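Local atomic coordinates of type-2Ba cytolytic delta-endotoxin (Bacillus thuringiensis serovar israelensis, PDB entry 2RCI), a protein that probably kills the larvae of dipteran insects by making pores in the epithelial cell membrane of the midgut. Residues Val76-Ile81 and Ser104-Thr109; Ile13-Pro18 and Ile93-Phe98; Phe42-Ala47 and Thr62-Val67; Arg26-Phe31 and Lys137-Ile142. All blocks are in the same frame, centred on the assembly; numbering follows the deposited sequence.

Contact 1 (Val76-Ile81 and Ser104-Thr109)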
# COMPACT_ATOMS: atom_id res chain seq x y z
N VAL A 76 1.43 -14.84 8.66
CA VAL A 76 1.51 -15.60 7.39
C VAL A 76 0.95 -14.75 6.25
O VAL A 76 1.50 -14.71 5.14
CB VAL A 76 0.81 -16.96 7.55
CG1 VAL A 76 0.76 -17.74 6.24
CG2 VAL A 76 1.56 -17.78 8.65
N MET A 77 -0.14 -14.04 6.54
CA MET A 77 -0.73 -13.11 5.57
C MET A 77 0.25 -12.01 5.17
O MET A 77 0.41 -11.70 3.98
CB MET A 77 -2.00 -12.48 6.12
CG MET A 77 -2.63 -11.51 5.14
SD MET A 77 -4.32 -11.10 5.58
CE MET A 77 -4.17 -10.52 7.28
N ILE A 78 0.92 -11.43 6.17
CA ILE A 78 1.92 -10.37 5.96
C ILE A 78 3.05 -10.87 5.07
O ILE A 78 3.48 -10.15 4.16
CB ILE A 78 2.44 -9.83 7.33
CG1 ILE A 78 1.34 -9.00 8.03
CG2 ILE A 78 3.73 -8.99 7.15
CD1 ILE A 78 1.62 -8.73 9.53
N SER A 79 3.55 -12.08 5.36
CA SER A 79 4.61 -12.72 4.54
C SER A 79 4.18 -12.91 3.08
O SER A 79 4.96 -12.63 2.15
CB SER A 79 5.03 -14.06 5.12
OG SER A 79 5.55 -13.88 6.43
N GLN A 80 2.95 -13.41 2.90
CA GLN A 80 2.37 -13.54 1.56
C GLN A 80 2.31 -12.21 0.83
O GLN A 80 2.71 -12.13 -0.34
CB GLN A 80 0.99 -14.22 1.60
CG GLN A 80 1.12 -15.73 1.84
CD GLN A 80 -0.22 -16.49 1.80
OE1 GLN A 80 -0.35 -17.56 2.40
NE2 GLN A 80 -1.20 -15.95 1.10
N ILE A 81 1.86 -11.16 1.51
CA ILE A 81 1.72 -9.84 0.85
C ILE A 81 3.10 -9.24 0.53
O ILE A 81 3.27 -8.62 -0.51
CB ILE A 81 0.81 -8.92 1.67
CG1 ILE A 81 -0.63 -9.45 1.54
CG2 ILE A 81 0.92 -7.45 1.24
CD1 ILE A 81 -1.63 -8.88 2.53
N SER A 104 7.11 -3.32 7.76
CA SER A 104 6.50 -2.51 8.82
C SER A 104 5.17 -1.91 8.34
O SER A 104 4.16 -1.90 9.08
CB SER A 104 7.45 -1.38 9.26
OG SER A 104 6.81 -0.54 10.21
N ALA A 105 5.18 -1.38 7.13
CA ALA A 105 3.95 -0.81 6.53
C ALA A 105 2.86 -1.87 6.34
O ALA A 105 1.70 -1.60 6.66
CB ALA A 105 4.25 -0.09 5.22
N ILE A 106 3.21 -3.06 5.84
CA ILE A 106 2.22 -4.16 5.73
C ILE A 106 1.70 -4.57 7.12
O ILE A 106 0.50 -4.78 7.31
CB ILE A 106 2.76 -5.39 4.97
CG1 ILE A 106 3.22 -5.05 3.54
CG2 ILE A 106 1.68 -6.56 4.96
CD1 ILE A 106 4.10 -6.23 2.98
N THR A 107 2.59 -4.66 8.11
CA THR A 107 2.19 -5.02 9.48
C THR A 107 1.20 -4.01 10.07
O THR A 107 0.20 -4.40 10.69
CB THR A 107 3.43 -5.16 10.38
OG1 THR A 107 4.26 -6.17 9.82
CG2 THR A 107 3.02 -5.56 11.82
N ASN A 108 1.46 -2.72 9.85
CA ASN A 108 0.55 -1.68 10.30
C ASN A 108 -0.76 -1.56 9.50
O ASN A 108 -1.66 -0.81 9.89
CB ASN A 108 1.31 -0.34 10.37
CG ASN A 108 2.33 -0.33 11.49
OD1 ASN A 108 2.13 -0.99 12.49
ND2 ASN A 108 3.43 0.39 11.31
N THR A 109 -0.89 -2.37 8.46
CA THR A 109 -2.14 -2.41 7.67
C THR A 109 -3.17 -3.27 8.42
O THR A 109 -4.37 -3.05 8.31
CB THR A 109 -1.86 -3.02 6.28
OG1 THR A 109 -0.99 -2.15 5.53
CG2 THR A 109 -3.17 -3.30 5.47

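Contact 2 (Ile13-Pro18 and Ile93-Phe98)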
# COMPACT_ATOMS: atom_id res chain seq x y z
N ILE A 13 5.35 6.55 2.61
CA ILE A 13 6.62 6.02 3.09
C ILE A 13 7.69 6.35 2.04
O ILE A 13 7.68 5.81 0.92
CB ILE A 13 6.52 4.51 3.38
CG1 ILE A 13 5.52 4.26 4.52
CG2 ILE A 13 7.89 3.89 3.74
CD1 ILE A 13 4.71 3.07 4.28
N PHE A 14 8.59 7.25 2.41
CA PHE A 14 9.59 7.75 1.50
C PHE A 14 10.85 6.95 1.81
O PHE A 14 11.29 6.88 2.97
CB PHE A 14 9.84 9.26 1.71
CG PHE A 14 8.67 10.16 1.32
CD1 PHE A 14 8.74 10.96 0.20
CD2 PHE A 14 7.55 10.28 2.16
CE1 PHE A 14 7.68 11.82 -0.16
CE2 PHE A 14 6.47 11.13 1.81
CZ PHE A 14 6.55 11.90 0.65
N TYR A 15 11.37 6.26 0.80
CA TYR A 15 12.68 5.67 0.90
C TYR A 15 13.50 6.24 -0.26
O TYR A 15 13.70 5.60 -1.29
CB TYR A 15 12.59 4.14 0.87
CG TYR A 15 13.85 3.46 1.33
CD1 TYR A 15 14.02 3.11 2.67
CD2 TYR A 15 14.86 3.12 0.42
CE1 TYR A 15 15.19 2.47 3.10
CE2 TYR A 15 16.04 2.49 0.85
CZ TYR A 15 16.20 2.17 2.18
OH TYR A 15 17.37 1.53 2.62
N VAL A 16 13.93 7.50 -0.10
CA VAL A 16 14.65 8.23 -1.16
C VAL A 16 15.77 9.08 -0.53
O VAL A 16 15.70 9.42 0.66
CB VAL A 16 13.69 9.18 -2.00
CG1 VAL A 16 12.49 8.40 -2.59
CG2 VAL A 16 13.17 10.34 -1.14
N GLU A 17 16.78 9.42 -1.33
CA GLU A 17 17.78 10.41 -0.92
C GLU A 17 17.14 11.80 -0.82
O GLU A 17 16.24 12.11 -1.58
CB GLU A 17 18.93 10.45 -1.94
CG GLU A 17 19.74 9.16 -2.05
CD GLU A 17 20.89 9.30 -3.07
OE1 GLU A 17 21.79 10.14 -2.85
OE2 GLU A 17 20.88 8.58 -4.08
N PRO A 18 17.61 12.65 0.12
CA PRO A 18 16.99 13.96 0.34
C PRO A 18 16.93 14.82 -0.94
O PRO A 18 15.97 15.55 -1.13
CB PRO A 18 17.90 14.62 1.39
CG PRO A 18 18.57 13.50 2.08
CD PRO A 18 18.75 12.40 1.03
N ILE A 93 15.09 -4.82 -5.37
CA ILE A 93 15.71 -3.95 -4.38
C ILE A 93 16.35 -4.85 -3.32
O ILE A 93 15.65 -5.58 -2.59
CB ILE A 93 14.73 -2.97 -3.69
CG1 ILE A 93 13.80 -2.24 -4.69
CG2 ILE A 93 15.50 -1.98 -2.75
CD1 ILE A 93 14.49 -1.54 -5.85
N ASN A 94 17.67 -4.81 -3.26
CA ASN A 94 18.47 -5.68 -2.38
C ASN A 94 18.46 -5.23 -0.90
O ASN A 94 18.65 -6.07 -0.00
CB ASN A 94 19.91 -5.83 -2.93
CG ASN A 94 19.96 -6.63 -4.23
OD1 ASN A 94 20.33 -6.12 -5.30
ND2 ASN A 94 19.53 -7.87 -4.16
N SER A 95 18.20 -3.94 -0.65
CA SER A 95 18.27 -3.34 0.69
C SER A 95 17.33 -3.96 1.73
O SER A 95 16.12 -3.96 1.58
CB SER A 95 18.03 -1.83 0.64
OG SER A 95 17.85 -1.30 1.96
N ALA A 96 17.94 -4.53 2.76
CA ALA A 96 17.20 -5.05 3.93
C ALA A 96 16.38 -3.96 4.59
O ALA A 96 15.26 -4.19 5.05
CB ALA A 96 18.20 -5.69 4.95
N ASN A 97 16.91 -2.74 4.64
CA ASN A 97 16.19 -1.66 5.26
C ASN A 97 14.97 -1.25 4.42
O ASN A 97 13.93 -0.94 4.99
CB ASN A 97 17.09 -0.44 5.45
CG ASN A 97 18.12 -0.65 6.58
OD1 ASN A 97 17.77 -0.63 7.75
ND2 ASN A 97 19.36 -0.86 6.21
N PHE A 98 15.12 -1.22 3.10
CA PHE A 98 13.93 -0.94 2.26
C PHE A 98 12.85 -1.98 2.58
O PHE A 98 11.68 -1.64 2.85
CB PHE A 98 14.24 -0.99 0.76
CG PHE A 98 12.99 -1.05 -0.07
CD1 PHE A 98 12.18 0.07 -0.17
CD2 PHE A 98 12.60 -2.26 -0.67
CE1 PHE A 98 10.96 0.02 -0.91
CE2 PHE A 98 11.41 -2.32 -1.43
CZ PHE A 98 10.58 -1.20 -1.52

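Contact 3 (Phe42-Ala47 and Thr62-Val67)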
# COMPACT_ATOMS: atom_id res chain seq x y z
N PHE A 42 -9.32 3.65 -3.57
CA PHE A 42 -8.33 3.85 -4.62
C PHE A 42 -8.92 3.32 -5.92
O PHE A 42 -9.47 2.20 -5.96
CB PHE A 42 -7.08 3.07 -4.22
CG PHE A 42 -5.93 3.16 -5.20
CD1 PHE A 42 -5.09 4.25 -5.23
CD2 PHE A 42 -5.68 2.09 -6.06
CE1 PHE A 42 -4.00 4.30 -6.14
CE2 PHE A 42 -4.62 2.14 -6.95
CZ PHE A 42 -3.78 3.24 -6.98
N ASN A 43 -8.87 4.14 -6.96
CA ASN A 43 -9.39 3.76 -8.26
C ASN A 43 -8.24 3.32 -9.17
O ASN A 43 -7.41 4.14 -9.60
CB ASN A 43 -10.22 4.92 -8.86
CG ASN A 43 -10.99 4.52 -10.11
OD1 ASN A 43 -10.41 4.11 -11.10
ND2 ASN A 43 -12.30 4.68 -10.07
N PHE A 44 -8.17 2.02 -9.42
CA PHE A 44 -7.11 1.41 -10.26
C PHE A 44 -7.06 2.00 -11.67
O PHE A 44 -5.97 2.31 -12.21
CB PHE A 44 -7.34 -0.10 -10.31
CG PHE A 44 -6.23 -0.88 -10.98
CD1 PHE A 44 -4.95 -0.89 -10.44
CD2 PHE A 44 -6.50 -1.64 -12.12
CE1 PHE A 44 -3.94 -1.61 -11.05
CE2 PHE A 44 -5.52 -2.37 -12.74
CZ PHE A 44 -4.22 -2.37 -12.19
N GLU A 45 -8.24 2.12 -12.27
CA GLU A 45 -8.34 2.63 -13.63
C GLU A 45 -7.78 4.04 -13.68
O GLU A 45 -7.01 4.38 -14.56
CB GLU A 45 -9.80 2.63 -14.09
CG GLU A 45 -10.02 3.31 -15.44
CD GLU A 45 -11.50 3.56 -15.77
OE1 GLU A 45 -12.38 3.22 -14.96
OE2 GLU A 45 -11.78 4.13 -16.86
N LYS A 46 -8.18 4.87 -12.71
CA LYS A 46 -7.67 6.25 -12.65
C LYS A 46 -6.17 6.30 -12.37
O LYS A 46 -5.44 7.13 -12.95
CB LYS A 46 -8.45 7.05 -11.59
CG LYS A 46 -7.97 8.51 -11.41
CD LYS A 46 -8.44 9.41 -12.54
CE LYS A 46 -7.98 10.86 -12.32
NZ LYS A 46 -8.25 11.68 -13.52
N ALA A 47 -5.69 5.44 -11.47
CA ALA A 47 -4.25 5.38 -11.19
C ALA A 47 -3.47 5.02 -12.46
O ALA A 47 -2.43 5.60 -12.74
CB ALA A 47 -3.95 4.39 -10.06
N THR A 62 1.60 -4.40 -11.92
CA THR A 62 0.27 -4.06 -11.44
C THR A 62 -0.36 -5.29 -10.80
O THR A 62 0.07 -6.43 -11.06
CB THR A 62 -0.72 -3.64 -12.59
OG1 THR A 62 -0.98 -4.77 -13.44
CG2 THR A 62 -0.22 -2.46 -13.43
N ILE A 63 -1.36 -5.02 -9.97
CA ILE A 63 -2.27 -6.05 -9.45
C ILE A 63 -3.62 -5.40 -9.16
O ILE A 63 -3.70 -4.25 -8.76
CB ILE A 63 -1.74 -6.76 -8.18
CG1 ILE A 63 -2.65 -7.94 -7.83
CG2 ILE A 63 -1.64 -5.75 -7.02
CD1 ILE A 63 -1.97 -8.98 -6.91
N ASN A 64 -4.69 -6.17 -9.36
CA ASN A 64 -6.04 -5.67 -9.12
C ASN A 64 -6.91 -6.90 -8.93
O ASN A 64 -7.63 -7.31 -9.84
CB ASN A 64 -6.54 -4.82 -10.31
CG ASN A 64 -7.97 -4.33 -10.14
OD1 ASN A 64 -8.48 -4.14 -9.02
ND2 ASN A 64 -8.66 -4.12 -11.28
N GLN A 65 -6.82 -7.50 -7.75
CA GLN A 65 -7.57 -8.72 -7.46
C GLN A 65 -7.49 -9.09 -6.00
O GLN A 65 -6.67 -8.56 -5.25
CB GLN A 65 -7.01 -9.89 -8.27
CG GLN A 65 -5.61 -10.32 -7.80
CD GLN A 65 -5.15 -11.59 -8.47
OE1 GLN A 65 -4.83 -11.58 -9.65
NE2 GLN A 65 -5.10 -12.68 -7.72
N SER A 66 -8.32 -10.07 -5.62
CA SER A 66 -8.26 -10.62 -4.26
C SER A 66 -6.98 -11.44 -4.09
O SER A 66 -6.56 -12.16 -5.00
CB SER A 66 -9.52 -11.44 -4.01
OG SER A 66 -10.65 -10.57 -4.00
N VAL A 67 -6.37 -11.31 -2.92
CA VAL A 67 -5.09 -11.95 -2.68
C VAL A 67 -5.12 -12.86 -1.47
O VAL A 67 -4.27 -13.74 -1.33
CB VAL A 67 -3.90 -10.92 -2.57
CG1 VAL A 67 -3.63 -10.24 -3.92
CG2 VAL A 67 -4.13 -9.90 -1.43

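Contact 4 (Arg26-Phe31 and Lys137-Ile142)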
# COMPACT_ATOMS: atom_id res chain seq x y z
N ARG A 26 6.13 15.39 -5.60
CA ARG A 26 5.36 15.69 -6.81
C ARG A 26 4.51 14.46 -7.20
O ARG A 26 3.29 14.56 -7.40
CB ARG A 26 6.29 16.07 -7.98
CG ARG A 26 5.49 16.41 -9.26
CD ARG A 26 6.34 16.83 -10.41
NE ARG A 26 7.13 15.74 -10.99
CZ ARG A 26 8.43 15.60 -10.82
NH1 ARG A 26 9.13 16.47 -10.07
NH2 ARG A 26 9.06 14.60 -11.41
N LEU A 27 5.19 13.30 -7.26
CA LEU A 27 4.56 12.05 -7.71
C LEU A 27 3.51 11.53 -6.72
O LEU A 27 2.46 11.06 -7.12
CB LEU A 27 5.60 11.00 -8.06
CG LEU A 27 6.57 11.35 -9.22
CD1 LEU A 27 7.72 10.33 -9.35
CD2 LEU A 27 5.85 11.52 -10.58
N THR A 28 3.79 11.65 -5.43
CA THR A 28 2.82 11.33 -4.39
C THR A 28 1.58 12.24 -4.53
O THR A 28 0.45 11.76 -4.52
CB THR A 28 3.49 11.45 -3.00
OG1 THR A 28 4.55 10.48 -2.93
CG2 THR A 28 2.49 11.23 -1.85
N ASN A 29 1.81 13.55 -4.70
CA ASN A 29 0.70 14.48 -4.95
C ASN A 29 -0.16 14.08 -6.16
O ASN A 29 -1.38 14.17 -6.11
CB ASN A 29 1.21 15.92 -5.16
CG ASN A 29 1.56 16.62 -3.86
OD1 ASN A 29 1.27 16.11 -2.77
ND2 ASN A 29 2.16 17.80 -3.96
N THR A 30 0.51 13.63 -7.22
CA THR A 30 -0.15 13.29 -8.48
C THR A 30 -1.12 12.12 -8.29
O THR A 30 -2.23 12.13 -8.81
CB THR A 30 0.89 13.00 -9.58
OG1 THR A 30 1.67 14.18 -9.80
CG2 THR A 30 0.22 12.63 -10.90
N PHE A 31 -0.70 11.13 -7.50
CA PHE A 31 -1.56 9.98 -7.21
C PHE A 31 -2.72 10.18 -6.26
O PHE A 31 -3.60 9.32 -6.18
CB PHE A 31 -0.73 8.74 -6.86
CG PHE A 31 -0.09 8.14 -8.05
CD1 PHE A 31 1.23 8.44 -8.36
CD2 PHE A 31 -0.84 7.34 -8.92
CE1 PHE A 31 1.81 7.91 -9.52
CE2 PHE A 31 -0.28 6.81 -10.05
CZ PHE A 31 1.05 7.09 -10.36
N LYS A 137 -4.55 2.44 2.74
CA LYS A 137 -3.78 2.92 1.58
C LYS A 137 -2.38 3.33 1.97
O LYS A 137 -2.19 4.04 2.96
CB LYS A 137 -4.47 4.09 0.89
CG LYS A 137 -5.80 3.68 0.24
CD LYS A 137 -6.48 4.87 -0.44
CE LYS A 137 -7.00 5.97 0.54
NZ LYS A 137 -7.69 5.51 1.78
N ILE A 138 -1.42 2.87 1.17
CA ILE A 138 0.00 3.11 1.41
C ILE A 138 0.60 3.65 0.11
O ILE A 138 0.15 3.26 -0.98
CB ILE A 138 0.74 1.80 1.73
CG1 ILE A 138 0.14 1.11 2.98
CG2 ILE A 138 2.24 2.07 1.94
CD1 ILE A 138 0.61 -0.36 3.14
N LEU A 139 1.57 4.54 0.21
CA LEU A 139 2.29 4.98 -1.02
C LEU A 139 3.78 5.02 -0.74
O LEU A 139 4.26 5.83 0.08
CB LEU A 139 1.78 6.33 -1.53
CG LEU A 139 2.26 6.79 -2.94
CD1 LEU A 139 1.28 7.74 -3.59
CD2 LEU A 139 3.69 7.36 -2.92
N PHE A 140 4.51 4.15 -1.43
CA PHE A 140 5.96 4.14 -1.35
C PHE A 140 6.62 4.94 -2.46
O PHE A 140 6.24 4.78 -3.65
CB PHE A 140 6.52 2.72 -1.49
CG PHE A 140 6.09 1.77 -0.42
CD1 PHE A 140 6.75 1.73 0.80
CD2 PHE A 140 5.04 0.87 -0.66
CE1 PHE A 140 6.34 0.84 1.83
CE2 PHE A 140 4.63 -0.04 0.34
CZ PHE A 140 5.29 -0.06 1.58
N SER A 141 7.56 5.81 -2.09
CA SER A 141 8.48 6.41 -3.06
C SER A 141 9.84 5.77 -2.81
O SER A 141 10.28 5.65 -1.67
CB SER A 141 8.54 7.93 -2.92
OG SER A 141 7.26 8.52 -3.13
N ILE A 142 10.51 5.36 -3.88
CA ILE A 142 11.67 4.53 -3.70
C ILE A 142 12.76 4.97 -4.66
O ILE A 142 12.55 5.05 -5.87
CB ILE A 142 11.33 3.04 -3.98
CG1 ILE A 142 10.05 2.64 -3.24
CG2 ILE A 142 12.54 2.13 -3.61
CD1 ILE A 142 9.31 1.42 -3.86
O HOH W 1 5.93 8.60 -0.69

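Contact 1 (Val76-Ile81 and Ser104-Thr109)
Ile106 of helix 96-110 lodges against Ile78 and Ile81, which lie one helical turn apart on helix 74-89. The two helices are consecutive in the chain and form an alpha-alpha hairpin, one of the two helical layers that enclose the beta-sheet of this toxin. Their short segments run at 134° to each other with axes 9.7 Å apart, a spacing well filled by branched aliphatic side chains.

The tight part centres on Ile106. Its CG2 methyl reaches both neighbours, lying 3.9 Å from CG2 of Ile78 and equally far from CG2 of Ile81, while the side chains of Ile78 and Ile106 pass each other in opposite directions. All three isoleucines hold CG2 anti to their own backbone N and CG1 beside it, a conformation that suits a beta-branched residue in a helix. Ile78 and Ile106 thereby use both branches, whereas Ile81 meets Ile106 through CG2 and CB. Phe110 and, from the sheet, Phe158 extend this buried patch around Ile81.

At the other margin the contact thins out toward solvent. There Thr107, only partly buried, sets its hydroxyl beside two methyls of Ile78: OG1 is 3.7 Å from CD1, with CG2 slightly farther off. Threonine fits such a border, since its hydroxyl is hydrogen-bonded back to the carbonyl of Val103 and can therefore lie beside a hydrocarbon; a loop residue, Ile174, also touches both side chains. On the packed side, the CD1 methyl of Ile106 extends over the neighbouring helix, 3.8 Å from CG2 of Ile81 and 4.0 Å from its carbonyl carbon.

Contact 2 (Ile13-Pro18 and Ile93-Phe98)
Tyr15, at the end of strand 11-15, lays its ring across the start of helix 96-110 and meets Ser95, Asn97 and Phe98 in turn. Ser95 comes first: its OG lies 2.9 Å from OH of Tyr15, a probable hydrogen bond. Ser95 is the N-cap of the helix, and the same oxygen accepts from N of Phe98 at 3.0 Å in a nearly straight bond (168°). Serine suits the place because its short side chain, with OG anti to its own N, can turn back over the first helical turn and still present the oxygen to the phenol.

This joins the two levels of the alpha/beta fold: strand 11-15 runs parallel to strand 132-142 in the central sheet, and helix 96-110 belongs to a layer covering that sheet.

Farther along, CB of the Asn97 side chain makes the approach, 3.5 Å from OH of Tyr15, and the amide leads away from the contact.

Phe98 meets the ring itself. Its CB stands over the face of the Tyr15 ring in a CH-pi contact, 4.0 Å from the centroid and 14° off the normal. Beyond CB the phenyl ring presents its edge to that face, an edge-to-face (T-shaped) pair with centroids 5.7 Å apart and planes at 72°. The nearest ring atom, CD1 of Phe98, is 4.1 Å from CG of Tyr15, and the buried ring also packs on Ile142 of strand 132-142.

Contact 3 (Phe42-Ala47 and Thr62-Val67)
Phe44, in the first turn of helix 44-53, sets its ring against Thr62, Ile63 and Asn64 of strand 57-64. Its CB points toward the strand, and with CG anti to the backbone N (-173°) the ring is carried straight out from the helix. At the root of the ring, CG is 4.0 Å from CB of Asn64. Along one flank, CD2 comes within 3.4 Å of ND2 of Asn64, and CE2 within 3.6 Å of its CB. These approaches come from above: CB of Asn64 stands over the ring face, 3.7 Å from the centroid, a CH-pi contact, while its amide plane is inclined by 34° to the ring. Asparagine suits this partly exposed place, since its methylene can cover the ring while the amide lies at the rim, where ND2 passes above CD2.

On the other flank CE1 lies 3.5 Å from the carbonyl oxygen of Ile63, which approaches obliquely. At the tip, CZ reaches CB of Thr62 at 3.7 Å, now edge-on, in the plane of the ring; the two side chains cross at about a right angle.

Asn43 settles the helix start from which the phenylalanine projects: its OD1 accepts from N of Lys46 at 2.9 Å, an N-cap bond. Ile63 points away from Phe44 and packs on Ile84 and Val88 of helix 74-89, so the strand has helices against both faces, the layered alpha/beta/alpha arrangement of this cytolytic toxin.

Contact 4 (Arg26-Phe31 and Lys137-Ile142)
Thr28 and Phe31 of helix 21-31 rest on Leu139 of strand 132-142, where a helical layer meets the central sheet of the alpha/beta fold. The segments run nearly antiparallel, at 152°, with axes 9.5 Å apart.

Apolar contact is made by CD1 of Leu139, which lies 4.0 Å from CB of Phe31 and about as far from CA of Thr28. CB of Leu139 points toward the helix, and with CG anti to the backbone N (-169°) the fork sets CD1 by Phe31 and CD2 by Thr28. Phe140, the next residue, points away from this helix and packs on Ala105 of helix 96-110.

A close methyl-to-oxygen contact comes next, CD2 of Leu139 lying 3.2 Å from OG1 of Thr28.

Polar contact is more sparing. OG1 of Thr28 is hydrogen-bonded to the carbonyl of Ala24 within its own helix, which suits a threonine buried against hydrocarbon.

A water completes the polar part, bridging helix and strand. It donates to OG1 of Thr28 at 3.2 Å and, weakly, to O of Leu139; in the modelled conformer of Ser141, one of two, it also lies 2.8 Å from OG of that residue.

From the N terminus, contact 2 opens first, on strand 11-15, and contact 4 next, on helix 21-31. Contact 3 then opens and closes a short loop, 42-67, wholly within the spans of contacts 2 and 4, before contact 1 begins at helix 74-89. Contact 2 closes at 93-98, between the two halves of contact 1, so these two cross and share helix 96-110; contact 1 closes at 104-109. Contact 4 closes last, at strand 132-142, enclosing contact 1 and crossing contact 2. Contact 1 joins helices on one side of the sheet, contact 2 ties that layer to the sheet, and contacts 3 and 4 fasten helices 44-53 and 21-31 to its other side.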